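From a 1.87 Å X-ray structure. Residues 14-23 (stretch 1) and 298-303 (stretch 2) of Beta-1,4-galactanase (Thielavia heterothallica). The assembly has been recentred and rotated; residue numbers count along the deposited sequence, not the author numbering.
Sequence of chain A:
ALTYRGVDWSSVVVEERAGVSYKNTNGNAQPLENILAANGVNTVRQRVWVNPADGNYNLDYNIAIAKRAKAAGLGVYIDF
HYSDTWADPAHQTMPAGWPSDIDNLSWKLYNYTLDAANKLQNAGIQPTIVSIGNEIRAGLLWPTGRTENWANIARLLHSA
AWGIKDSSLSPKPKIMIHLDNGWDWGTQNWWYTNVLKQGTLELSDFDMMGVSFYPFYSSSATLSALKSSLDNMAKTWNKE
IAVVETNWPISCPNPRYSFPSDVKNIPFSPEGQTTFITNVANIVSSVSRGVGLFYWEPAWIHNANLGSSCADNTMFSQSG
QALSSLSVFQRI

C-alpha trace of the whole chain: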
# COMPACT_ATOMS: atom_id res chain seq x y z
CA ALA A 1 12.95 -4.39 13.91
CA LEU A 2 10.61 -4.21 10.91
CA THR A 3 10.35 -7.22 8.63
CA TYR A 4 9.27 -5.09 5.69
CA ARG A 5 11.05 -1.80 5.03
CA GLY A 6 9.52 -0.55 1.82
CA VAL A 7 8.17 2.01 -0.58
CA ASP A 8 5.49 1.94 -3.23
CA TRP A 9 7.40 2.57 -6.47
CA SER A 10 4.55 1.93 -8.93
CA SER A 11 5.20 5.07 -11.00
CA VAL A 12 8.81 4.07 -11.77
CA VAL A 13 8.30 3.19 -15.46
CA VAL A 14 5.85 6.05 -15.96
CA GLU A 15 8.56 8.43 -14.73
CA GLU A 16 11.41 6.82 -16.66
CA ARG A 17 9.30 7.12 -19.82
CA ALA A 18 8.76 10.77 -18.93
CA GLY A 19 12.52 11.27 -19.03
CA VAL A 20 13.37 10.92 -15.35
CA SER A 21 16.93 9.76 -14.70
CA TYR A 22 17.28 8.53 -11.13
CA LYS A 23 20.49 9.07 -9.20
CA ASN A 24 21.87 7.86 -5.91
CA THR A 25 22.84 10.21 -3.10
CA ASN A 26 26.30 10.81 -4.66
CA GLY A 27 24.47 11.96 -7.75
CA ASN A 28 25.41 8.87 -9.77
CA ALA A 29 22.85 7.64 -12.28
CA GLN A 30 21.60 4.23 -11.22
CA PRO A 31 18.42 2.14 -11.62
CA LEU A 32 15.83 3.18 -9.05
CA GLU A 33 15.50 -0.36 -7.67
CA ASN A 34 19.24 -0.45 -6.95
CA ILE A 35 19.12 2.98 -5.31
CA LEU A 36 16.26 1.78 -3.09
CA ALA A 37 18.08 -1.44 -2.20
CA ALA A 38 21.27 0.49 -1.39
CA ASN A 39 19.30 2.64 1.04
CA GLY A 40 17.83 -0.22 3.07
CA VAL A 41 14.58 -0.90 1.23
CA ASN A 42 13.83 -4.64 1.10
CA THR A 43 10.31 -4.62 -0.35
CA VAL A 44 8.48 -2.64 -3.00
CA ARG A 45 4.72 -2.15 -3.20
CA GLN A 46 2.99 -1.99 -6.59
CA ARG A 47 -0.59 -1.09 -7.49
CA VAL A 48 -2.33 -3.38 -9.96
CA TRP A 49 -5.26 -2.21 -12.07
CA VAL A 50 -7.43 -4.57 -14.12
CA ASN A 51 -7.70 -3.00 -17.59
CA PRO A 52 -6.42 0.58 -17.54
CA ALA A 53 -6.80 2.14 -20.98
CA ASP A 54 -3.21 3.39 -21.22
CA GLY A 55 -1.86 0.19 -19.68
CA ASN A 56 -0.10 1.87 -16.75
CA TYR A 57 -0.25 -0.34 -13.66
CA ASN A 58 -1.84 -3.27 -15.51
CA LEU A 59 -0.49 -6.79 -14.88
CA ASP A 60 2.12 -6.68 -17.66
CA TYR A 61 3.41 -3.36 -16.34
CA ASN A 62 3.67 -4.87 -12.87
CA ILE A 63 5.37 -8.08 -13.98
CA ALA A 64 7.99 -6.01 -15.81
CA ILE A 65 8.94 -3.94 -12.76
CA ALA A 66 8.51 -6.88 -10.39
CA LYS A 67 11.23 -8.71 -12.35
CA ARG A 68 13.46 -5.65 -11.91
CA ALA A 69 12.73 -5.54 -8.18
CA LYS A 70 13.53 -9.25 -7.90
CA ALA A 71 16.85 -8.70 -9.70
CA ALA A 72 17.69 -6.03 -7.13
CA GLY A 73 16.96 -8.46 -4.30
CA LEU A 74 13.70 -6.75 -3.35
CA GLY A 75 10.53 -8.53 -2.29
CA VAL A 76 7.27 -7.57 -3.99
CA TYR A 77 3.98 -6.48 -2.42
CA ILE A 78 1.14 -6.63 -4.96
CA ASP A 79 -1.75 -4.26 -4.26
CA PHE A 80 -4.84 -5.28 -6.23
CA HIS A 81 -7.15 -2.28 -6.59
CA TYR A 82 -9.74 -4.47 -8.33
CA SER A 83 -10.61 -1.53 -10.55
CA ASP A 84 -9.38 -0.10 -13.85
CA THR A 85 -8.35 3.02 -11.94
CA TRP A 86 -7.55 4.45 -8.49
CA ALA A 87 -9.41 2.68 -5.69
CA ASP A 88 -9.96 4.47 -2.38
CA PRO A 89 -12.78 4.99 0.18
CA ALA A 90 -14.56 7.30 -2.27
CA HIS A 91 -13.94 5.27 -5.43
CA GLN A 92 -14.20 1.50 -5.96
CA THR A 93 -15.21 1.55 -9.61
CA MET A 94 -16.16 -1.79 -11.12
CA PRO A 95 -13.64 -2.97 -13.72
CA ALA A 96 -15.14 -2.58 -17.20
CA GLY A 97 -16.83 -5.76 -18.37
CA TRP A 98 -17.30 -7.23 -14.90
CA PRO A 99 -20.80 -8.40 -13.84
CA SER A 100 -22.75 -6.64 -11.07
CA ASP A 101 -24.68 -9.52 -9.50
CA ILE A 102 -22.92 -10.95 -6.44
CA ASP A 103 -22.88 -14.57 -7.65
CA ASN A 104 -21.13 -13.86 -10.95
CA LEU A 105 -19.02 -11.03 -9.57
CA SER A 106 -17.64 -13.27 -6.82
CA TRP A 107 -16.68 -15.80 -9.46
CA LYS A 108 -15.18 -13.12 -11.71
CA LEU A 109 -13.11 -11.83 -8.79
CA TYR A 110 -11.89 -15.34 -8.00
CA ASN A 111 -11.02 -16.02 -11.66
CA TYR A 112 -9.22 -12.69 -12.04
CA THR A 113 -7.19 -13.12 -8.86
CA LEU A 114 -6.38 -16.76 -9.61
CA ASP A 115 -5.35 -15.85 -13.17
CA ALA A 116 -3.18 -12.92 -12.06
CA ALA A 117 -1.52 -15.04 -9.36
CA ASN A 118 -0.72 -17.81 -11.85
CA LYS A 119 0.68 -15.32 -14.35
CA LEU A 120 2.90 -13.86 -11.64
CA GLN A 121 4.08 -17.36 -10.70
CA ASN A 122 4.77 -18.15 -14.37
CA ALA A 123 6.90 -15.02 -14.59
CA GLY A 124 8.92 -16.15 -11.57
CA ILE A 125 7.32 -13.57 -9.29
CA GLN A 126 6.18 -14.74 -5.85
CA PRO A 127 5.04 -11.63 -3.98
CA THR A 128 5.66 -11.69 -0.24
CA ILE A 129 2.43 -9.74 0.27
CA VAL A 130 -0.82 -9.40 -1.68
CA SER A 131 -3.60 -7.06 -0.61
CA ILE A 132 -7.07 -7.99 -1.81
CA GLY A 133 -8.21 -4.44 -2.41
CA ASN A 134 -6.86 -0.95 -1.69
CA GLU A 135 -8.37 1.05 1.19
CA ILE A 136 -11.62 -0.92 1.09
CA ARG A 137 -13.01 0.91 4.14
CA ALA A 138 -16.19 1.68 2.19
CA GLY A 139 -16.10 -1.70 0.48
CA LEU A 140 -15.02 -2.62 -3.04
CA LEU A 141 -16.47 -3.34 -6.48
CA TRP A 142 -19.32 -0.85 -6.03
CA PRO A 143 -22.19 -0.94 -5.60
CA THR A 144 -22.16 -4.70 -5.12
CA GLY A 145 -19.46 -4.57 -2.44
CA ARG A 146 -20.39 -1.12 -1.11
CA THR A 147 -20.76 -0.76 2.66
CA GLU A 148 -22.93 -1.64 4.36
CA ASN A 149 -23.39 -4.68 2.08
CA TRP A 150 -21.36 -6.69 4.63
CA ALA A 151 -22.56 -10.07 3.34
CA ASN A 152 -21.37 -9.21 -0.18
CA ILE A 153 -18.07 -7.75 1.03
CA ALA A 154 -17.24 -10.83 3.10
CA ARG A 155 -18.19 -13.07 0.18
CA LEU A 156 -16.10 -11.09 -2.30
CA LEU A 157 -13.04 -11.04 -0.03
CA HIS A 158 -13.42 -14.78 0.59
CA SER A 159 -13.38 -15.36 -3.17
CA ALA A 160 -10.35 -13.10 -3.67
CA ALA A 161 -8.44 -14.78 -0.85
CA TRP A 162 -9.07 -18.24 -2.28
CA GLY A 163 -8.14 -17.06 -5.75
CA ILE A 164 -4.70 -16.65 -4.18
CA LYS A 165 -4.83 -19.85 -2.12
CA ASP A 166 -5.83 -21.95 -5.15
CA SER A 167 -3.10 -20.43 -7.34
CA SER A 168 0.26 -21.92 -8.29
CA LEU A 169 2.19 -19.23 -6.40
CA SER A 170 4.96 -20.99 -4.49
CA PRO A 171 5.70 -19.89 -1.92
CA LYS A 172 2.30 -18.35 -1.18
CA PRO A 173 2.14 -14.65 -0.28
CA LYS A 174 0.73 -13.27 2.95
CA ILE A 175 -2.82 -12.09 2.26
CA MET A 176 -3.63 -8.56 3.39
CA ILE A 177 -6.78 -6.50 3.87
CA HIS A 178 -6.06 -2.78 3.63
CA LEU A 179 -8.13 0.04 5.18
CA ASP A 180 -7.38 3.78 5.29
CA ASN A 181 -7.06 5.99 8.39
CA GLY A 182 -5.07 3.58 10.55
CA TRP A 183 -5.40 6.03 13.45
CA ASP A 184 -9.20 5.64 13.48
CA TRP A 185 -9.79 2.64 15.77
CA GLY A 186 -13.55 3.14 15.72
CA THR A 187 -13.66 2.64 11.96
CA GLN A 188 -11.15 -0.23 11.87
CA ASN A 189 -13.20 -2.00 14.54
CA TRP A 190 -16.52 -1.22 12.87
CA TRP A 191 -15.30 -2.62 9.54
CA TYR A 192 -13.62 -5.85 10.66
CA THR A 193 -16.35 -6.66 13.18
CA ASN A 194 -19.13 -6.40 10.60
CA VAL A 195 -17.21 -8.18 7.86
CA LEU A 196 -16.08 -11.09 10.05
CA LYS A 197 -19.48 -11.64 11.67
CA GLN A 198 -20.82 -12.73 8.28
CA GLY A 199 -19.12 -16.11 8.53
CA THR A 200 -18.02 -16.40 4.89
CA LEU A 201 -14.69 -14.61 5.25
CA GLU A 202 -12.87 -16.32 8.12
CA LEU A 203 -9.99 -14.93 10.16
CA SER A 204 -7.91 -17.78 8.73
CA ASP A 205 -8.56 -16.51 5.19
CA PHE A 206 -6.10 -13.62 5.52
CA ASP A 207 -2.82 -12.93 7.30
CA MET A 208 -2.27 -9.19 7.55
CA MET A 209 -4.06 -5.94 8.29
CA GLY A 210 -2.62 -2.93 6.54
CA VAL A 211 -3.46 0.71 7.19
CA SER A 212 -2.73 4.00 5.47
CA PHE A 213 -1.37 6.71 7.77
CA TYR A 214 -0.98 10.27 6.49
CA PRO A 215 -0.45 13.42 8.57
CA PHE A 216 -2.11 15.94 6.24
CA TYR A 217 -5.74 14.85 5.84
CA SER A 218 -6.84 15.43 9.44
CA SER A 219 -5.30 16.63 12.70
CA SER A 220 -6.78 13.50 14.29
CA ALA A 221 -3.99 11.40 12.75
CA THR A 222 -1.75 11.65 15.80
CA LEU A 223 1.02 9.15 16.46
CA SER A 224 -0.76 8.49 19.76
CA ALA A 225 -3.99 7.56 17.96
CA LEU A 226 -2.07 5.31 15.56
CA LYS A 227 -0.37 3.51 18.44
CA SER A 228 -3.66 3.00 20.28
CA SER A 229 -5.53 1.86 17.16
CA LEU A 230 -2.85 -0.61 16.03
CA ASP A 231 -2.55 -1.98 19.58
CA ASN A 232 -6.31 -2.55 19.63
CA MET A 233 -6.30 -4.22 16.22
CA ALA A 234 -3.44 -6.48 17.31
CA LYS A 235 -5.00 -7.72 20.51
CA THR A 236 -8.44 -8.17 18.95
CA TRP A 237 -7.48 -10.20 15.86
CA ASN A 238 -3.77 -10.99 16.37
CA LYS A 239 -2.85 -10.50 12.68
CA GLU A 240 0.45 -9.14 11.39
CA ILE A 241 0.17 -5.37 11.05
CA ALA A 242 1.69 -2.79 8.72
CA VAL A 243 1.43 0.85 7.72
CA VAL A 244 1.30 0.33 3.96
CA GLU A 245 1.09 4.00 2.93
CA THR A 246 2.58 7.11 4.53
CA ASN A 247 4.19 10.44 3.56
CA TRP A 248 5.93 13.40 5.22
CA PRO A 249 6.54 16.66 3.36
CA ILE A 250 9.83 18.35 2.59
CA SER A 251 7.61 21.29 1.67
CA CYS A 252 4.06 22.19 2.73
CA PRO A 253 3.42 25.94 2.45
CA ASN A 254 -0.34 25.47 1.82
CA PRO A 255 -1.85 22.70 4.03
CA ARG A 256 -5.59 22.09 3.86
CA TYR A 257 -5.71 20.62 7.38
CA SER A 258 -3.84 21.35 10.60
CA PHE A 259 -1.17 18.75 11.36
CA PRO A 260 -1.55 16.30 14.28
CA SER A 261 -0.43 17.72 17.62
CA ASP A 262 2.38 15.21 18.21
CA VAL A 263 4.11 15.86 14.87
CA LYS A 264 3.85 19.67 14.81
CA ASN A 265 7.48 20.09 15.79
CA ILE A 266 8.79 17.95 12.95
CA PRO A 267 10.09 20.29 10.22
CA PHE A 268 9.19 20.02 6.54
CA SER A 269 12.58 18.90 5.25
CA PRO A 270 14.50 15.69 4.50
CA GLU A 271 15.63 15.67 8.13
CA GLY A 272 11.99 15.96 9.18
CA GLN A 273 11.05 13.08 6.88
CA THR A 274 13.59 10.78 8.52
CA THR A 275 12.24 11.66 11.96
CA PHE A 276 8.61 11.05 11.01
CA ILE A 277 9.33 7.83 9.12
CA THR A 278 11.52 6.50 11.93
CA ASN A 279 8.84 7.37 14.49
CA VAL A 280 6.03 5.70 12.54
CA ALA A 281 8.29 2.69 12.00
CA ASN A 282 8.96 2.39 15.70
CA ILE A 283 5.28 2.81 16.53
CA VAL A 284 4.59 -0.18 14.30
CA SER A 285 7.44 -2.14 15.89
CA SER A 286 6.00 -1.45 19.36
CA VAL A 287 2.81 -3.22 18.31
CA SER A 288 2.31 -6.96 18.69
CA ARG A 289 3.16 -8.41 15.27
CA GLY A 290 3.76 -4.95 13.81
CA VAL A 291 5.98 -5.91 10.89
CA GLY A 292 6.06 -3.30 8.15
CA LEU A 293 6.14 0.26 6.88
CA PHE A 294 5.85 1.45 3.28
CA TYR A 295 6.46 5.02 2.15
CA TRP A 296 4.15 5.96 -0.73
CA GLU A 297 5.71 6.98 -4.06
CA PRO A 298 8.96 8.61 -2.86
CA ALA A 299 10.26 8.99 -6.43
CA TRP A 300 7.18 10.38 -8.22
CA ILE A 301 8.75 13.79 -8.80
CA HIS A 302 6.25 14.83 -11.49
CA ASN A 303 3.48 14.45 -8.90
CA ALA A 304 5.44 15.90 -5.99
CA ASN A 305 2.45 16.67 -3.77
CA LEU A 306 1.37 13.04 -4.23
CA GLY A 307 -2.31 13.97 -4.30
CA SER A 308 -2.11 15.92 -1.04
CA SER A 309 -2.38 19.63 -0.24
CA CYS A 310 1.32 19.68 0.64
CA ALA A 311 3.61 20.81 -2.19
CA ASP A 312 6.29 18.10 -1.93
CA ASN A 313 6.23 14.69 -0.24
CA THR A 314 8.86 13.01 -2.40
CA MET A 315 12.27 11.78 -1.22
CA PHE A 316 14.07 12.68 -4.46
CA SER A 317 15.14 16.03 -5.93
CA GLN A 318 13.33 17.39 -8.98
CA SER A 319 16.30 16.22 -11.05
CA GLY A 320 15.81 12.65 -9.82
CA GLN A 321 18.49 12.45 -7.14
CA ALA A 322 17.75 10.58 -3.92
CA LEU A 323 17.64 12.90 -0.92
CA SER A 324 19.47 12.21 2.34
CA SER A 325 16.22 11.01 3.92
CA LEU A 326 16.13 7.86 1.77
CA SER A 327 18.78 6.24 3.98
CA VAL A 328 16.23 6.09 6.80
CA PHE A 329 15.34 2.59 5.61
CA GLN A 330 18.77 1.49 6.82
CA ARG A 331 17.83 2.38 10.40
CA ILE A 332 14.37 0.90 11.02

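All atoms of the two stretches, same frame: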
# COMPACT_ATOMS: atom_id res chain seq x y z
N VAL A 14 6.54 4.87 -15.45
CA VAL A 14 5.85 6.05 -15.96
C VAL A 14 6.82 7.22 -15.95
O VAL A 14 6.90 8.00 -16.91
CB VAL A 14 4.61 6.40 -15.08
CG1 VAL A 14 4.05 7.76 -15.48
CG2 VAL A 14 3.54 5.34 -15.26
N GLU A 15 7.58 7.35 -14.86
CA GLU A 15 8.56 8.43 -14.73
C GLU A 15 9.76 8.27 -15.65
O GLU A 15 10.24 9.24 -16.23
CB GLU A 15 9.02 8.55 -13.28
CG GLU A 15 7.98 9.18 -12.36
CD GLU A 15 7.77 10.66 -12.63
OE1 GLU A 15 7.52 11.03 -13.80
OE2 GLU A 15 7.86 11.46 -11.67
N GLU A 16 10.27 7.04 -15.78
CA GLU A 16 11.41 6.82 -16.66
C GLU A 16 11.01 7.17 -18.09
O GLU A 16 11.79 7.76 -18.83
CB GLU A 16 11.86 5.35 -16.57
CG GLU A 16 12.32 4.96 -15.17
CD GLU A 16 12.70 3.50 -15.06
OE1 GLU A 16 12.16 2.67 -15.83
OE2 GLU A 16 13.51 3.17 -14.17
N ARG A 17 9.78 6.82 -18.47
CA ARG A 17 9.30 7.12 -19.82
C ARG A 17 9.10 8.61 -19.99
O ARG A 17 9.06 9.12 -21.12
CB ARG A 17 7.98 6.40 -20.09
CG ARG A 17 8.12 4.90 -20.29
CD ARG A 17 6.76 4.25 -20.44
NE ARG A 17 6.87 2.81 -20.64
CZ ARG A 17 5.85 1.97 -20.55
NH1 ARG A 17 4.64 2.41 -20.26
NH2 ARG A 17 6.05 0.67 -20.75
N ALA A 18 8.95 9.33 -18.88
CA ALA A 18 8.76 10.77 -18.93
C ALA A 18 10.11 11.48 -18.93
O ALA A 18 10.18 12.71 -18.88
CB ALA A 18 7.93 11.24 -17.74
N GLY A 19 11.19 10.70 -18.98
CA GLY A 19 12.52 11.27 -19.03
C GLY A 19 13.28 11.37 -17.71
O GLY A 19 14.40 11.89 -17.68
N VAL A 20 12.70 10.86 -16.63
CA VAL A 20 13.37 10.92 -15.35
C VAL A 20 14.57 9.99 -15.28
O VAL A 20 14.47 8.80 -15.60
CB VAL A 20 12.42 10.58 -14.18
CG1 VAL A 20 13.19 10.60 -12.87
CG2 VAL A 20 11.27 11.56 -14.14
N SER A 21 15.70 10.53 -14.85
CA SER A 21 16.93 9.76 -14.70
C SER A 21 17.26 9.76 -13.22
O SER A 21 17.73 10.76 -12.69
CB SER A 21 18.06 10.41 -15.49
OG SER A 21 19.30 9.79 -15.18
N TYR A 22 17.02 8.63 -12.56
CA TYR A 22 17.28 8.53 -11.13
C TYR A 22 18.75 8.42 -10.77
O TYR A 22 19.53 7.76 -11.46
CB TYR A 22 16.49 7.37 -10.55
CG TYR A 22 15.00 7.62 -10.56
CD1 TYR A 22 14.44 8.60 -9.75
CD2 TYR A 22 14.16 6.88 -11.39
CE1 TYR A 22 13.06 8.85 -9.77
CE2 TYR A 22 12.78 7.13 -11.42
CZ TYR A 22 12.24 8.11 -10.60
OH TYR A 22 10.88 8.34 -10.61
N LYS A 23 19.11 9.07 -9.67
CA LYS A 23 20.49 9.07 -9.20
C LYS A 23 20.55 8.81 -7.72
O LYS A 23 19.64 9.17 -6.96
CB LYS A 23 21.12 10.43 -9.52
CG LYS A 23 20.88 10.88 -10.95
CD LYS A 23 21.31 12.32 -11.17
CE LYS A 23 20.96 12.80 -12.58
NZ LYS A 23 19.49 12.85 -12.82
N PRO A 298 7.89 7.65 -3.16
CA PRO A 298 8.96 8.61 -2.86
C PRO A 298 9.66 9.22 -4.08
O PRO A 298 10.23 10.30 -3.99
CB PRO A 298 9.92 7.78 -2.01
CG PRO A 298 9.80 6.42 -2.64
CD PRO A 298 8.30 6.28 -2.81
N ALA A 299 9.58 8.53 -5.22
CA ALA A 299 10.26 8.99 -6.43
C ALA A 299 9.37 9.57 -7.53
O ALA A 299 9.85 9.79 -8.65
CB ALA A 299 11.11 7.85 -7.00
N TRP A 300 8.11 9.84 -7.22
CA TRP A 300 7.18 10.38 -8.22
C TRP A 300 7.32 11.90 -8.26
O TRP A 300 6.41 12.64 -7.88
CB TRP A 300 5.75 9.99 -7.86
CG TRP A 300 4.79 10.04 -9.00
CD1 TRP A 300 5.02 10.57 -10.25
CD2 TRP A 300 3.44 9.58 -9.00
NE1 TRP A 300 3.89 10.46 -11.02
CE2 TRP A 300 2.90 9.85 -10.28
CE3 TRP A 300 2.62 8.95 -8.05
CZ2 TRP A 300 1.59 9.52 -10.63
CZ3 TRP A 300 1.31 8.62 -8.39
CH2 TRP A 300 0.81 8.91 -9.68
N ILE A 301 8.47 12.37 -8.75
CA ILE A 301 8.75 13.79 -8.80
C ILE A 301 7.85 14.66 -9.68
O ILE A 301 7.78 15.87 -9.47
CB ILE A 301 10.23 14.03 -9.18
CG1 ILE A 301 10.53 13.50 -10.58
CG2 ILE A 301 11.14 13.35 -8.15
CD1 ILE A 301 11.97 13.73 -11.02
N HIS A 302 7.16 14.06 -10.65
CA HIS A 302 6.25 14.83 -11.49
C HIS A 302 4.86 14.94 -10.87
O HIS A 302 3.94 15.49 -11.46
CB HIS A 302 6.17 14.23 -12.90
CG HIS A 302 7.37 14.53 -13.75
ND1 HIS A 302 8.23 13.54 -14.19
CD2 HIS A 302 7.87 15.70 -14.21
CE1 HIS A 302 9.20 14.09 -14.89
NE2 HIS A 302 9.01 15.40 -14.91
N ASN A 303 4.73 14.40 -9.66
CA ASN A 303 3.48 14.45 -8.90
C ASN A 303 3.95 14.63 -7.46
O ASN A 303 3.54 13.90 -6.56
CB ASN A 303 2.70 13.14 -9.07
CG ASN A 303 1.39 13.13 -8.28
OD1 ASN A 303 0.68 14.13 -8.22
ND2 ASN A 303 1.07 11.98 -7.68

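The contact joins the end of a helix and the loop that follows it (stretch 1) to an irregular segment nearly three hundred residues further along the chain, and together the two bury 334 Å² of surface. Val14, in the helix, directs its CA-to-CB bond toward stretch 2, but its nearest approach, Val14 CG1 to Trp300 NE1, is 5.2 Å, too far for contact.

Glu15 is the hub. Buried, with its CA-to-CB bond pointing toward the other stretch, it adopts an m, m conformation (chi1 -74°, chi2 -70°) that curls the chain and delivers the carboxylate to the backbone and imidazole of His302. The two oxygens take separate hydrogen bonds from this one residue: His302 ND1 donates to Glu15 OE1 at 2.6 Å with an N-H...acceptor angle of 164°, and His302 N donates to Glu15 OE2 at 2.9 Å and 156°. The first bond lies close to the imidazole plane, the direction in which an N-H on ND1 points. Holding main chain and side chain at once, the carboxylate fixes the ring relative to its own backbone. Glu15 OE2 also lies 3.1 Å from Ile301 N, but the angle there is too poor for a hydrogen bond; that amide instead makes a weak bond to Ala299 O within its own stretch. The same oxygen, Glu15 OE2, sits 3.3 Å from Trp300 CD1, at the edge of the indole and near its plane. The CA-to-CB bond of Trp300 points away from stretch 1, yet its ring still reaches the carboxylate.

Glu16 and Arg17 are out of reach. Ala18 returns to the contact, its CB 4.2 Å from His302 CE1, a loose packing contact. Gly19 then ends the helical run in a Schellman motif. Its phi of 98° would jam a CB against the carbonyl oxygen of Ala18, so the backbone itself calls for glycine; nothing in stretch 2 would lie near such an atom. In this turn Gly19 N bonds to Glu16 O and Val20 N to Glu15 O, the latter over 3.0 Å between these two atoms, and the chain is redirected so that Val20 again faces the other stretch.

Val20, with chi1 t, presents both methyls: CG2 lies 3.4 Å from His302 CE1, and CG1 packs 3.8 Å from Ile301 CD1. Val20 CG2 and Ala18 CB approach the imidazole obliquely, from opposite sides of its plane, while Glu15 OE1 meets it at the edge.

Ser21 points away. Its carbonyl O accepts a 2.7 Å hydrogen bond from Lys23 NZ, a link within stretch 1; Lys23 itself is out of reach of stretch 2. Between them, Tyr22 sets off sideways, but its long side chain carries the hydroxyl to stretch 2, where Tyr22 OH donates to Ala299 O at 2.6 Å. The acceptor lies near the ring plane, at the edge. Alongside this short bond, Tyr22 CE1 packs 3.5 Å from Ala299 CB, so a single residue of stretch 2 meets the tyrosine through both its carbonyl and its methyl.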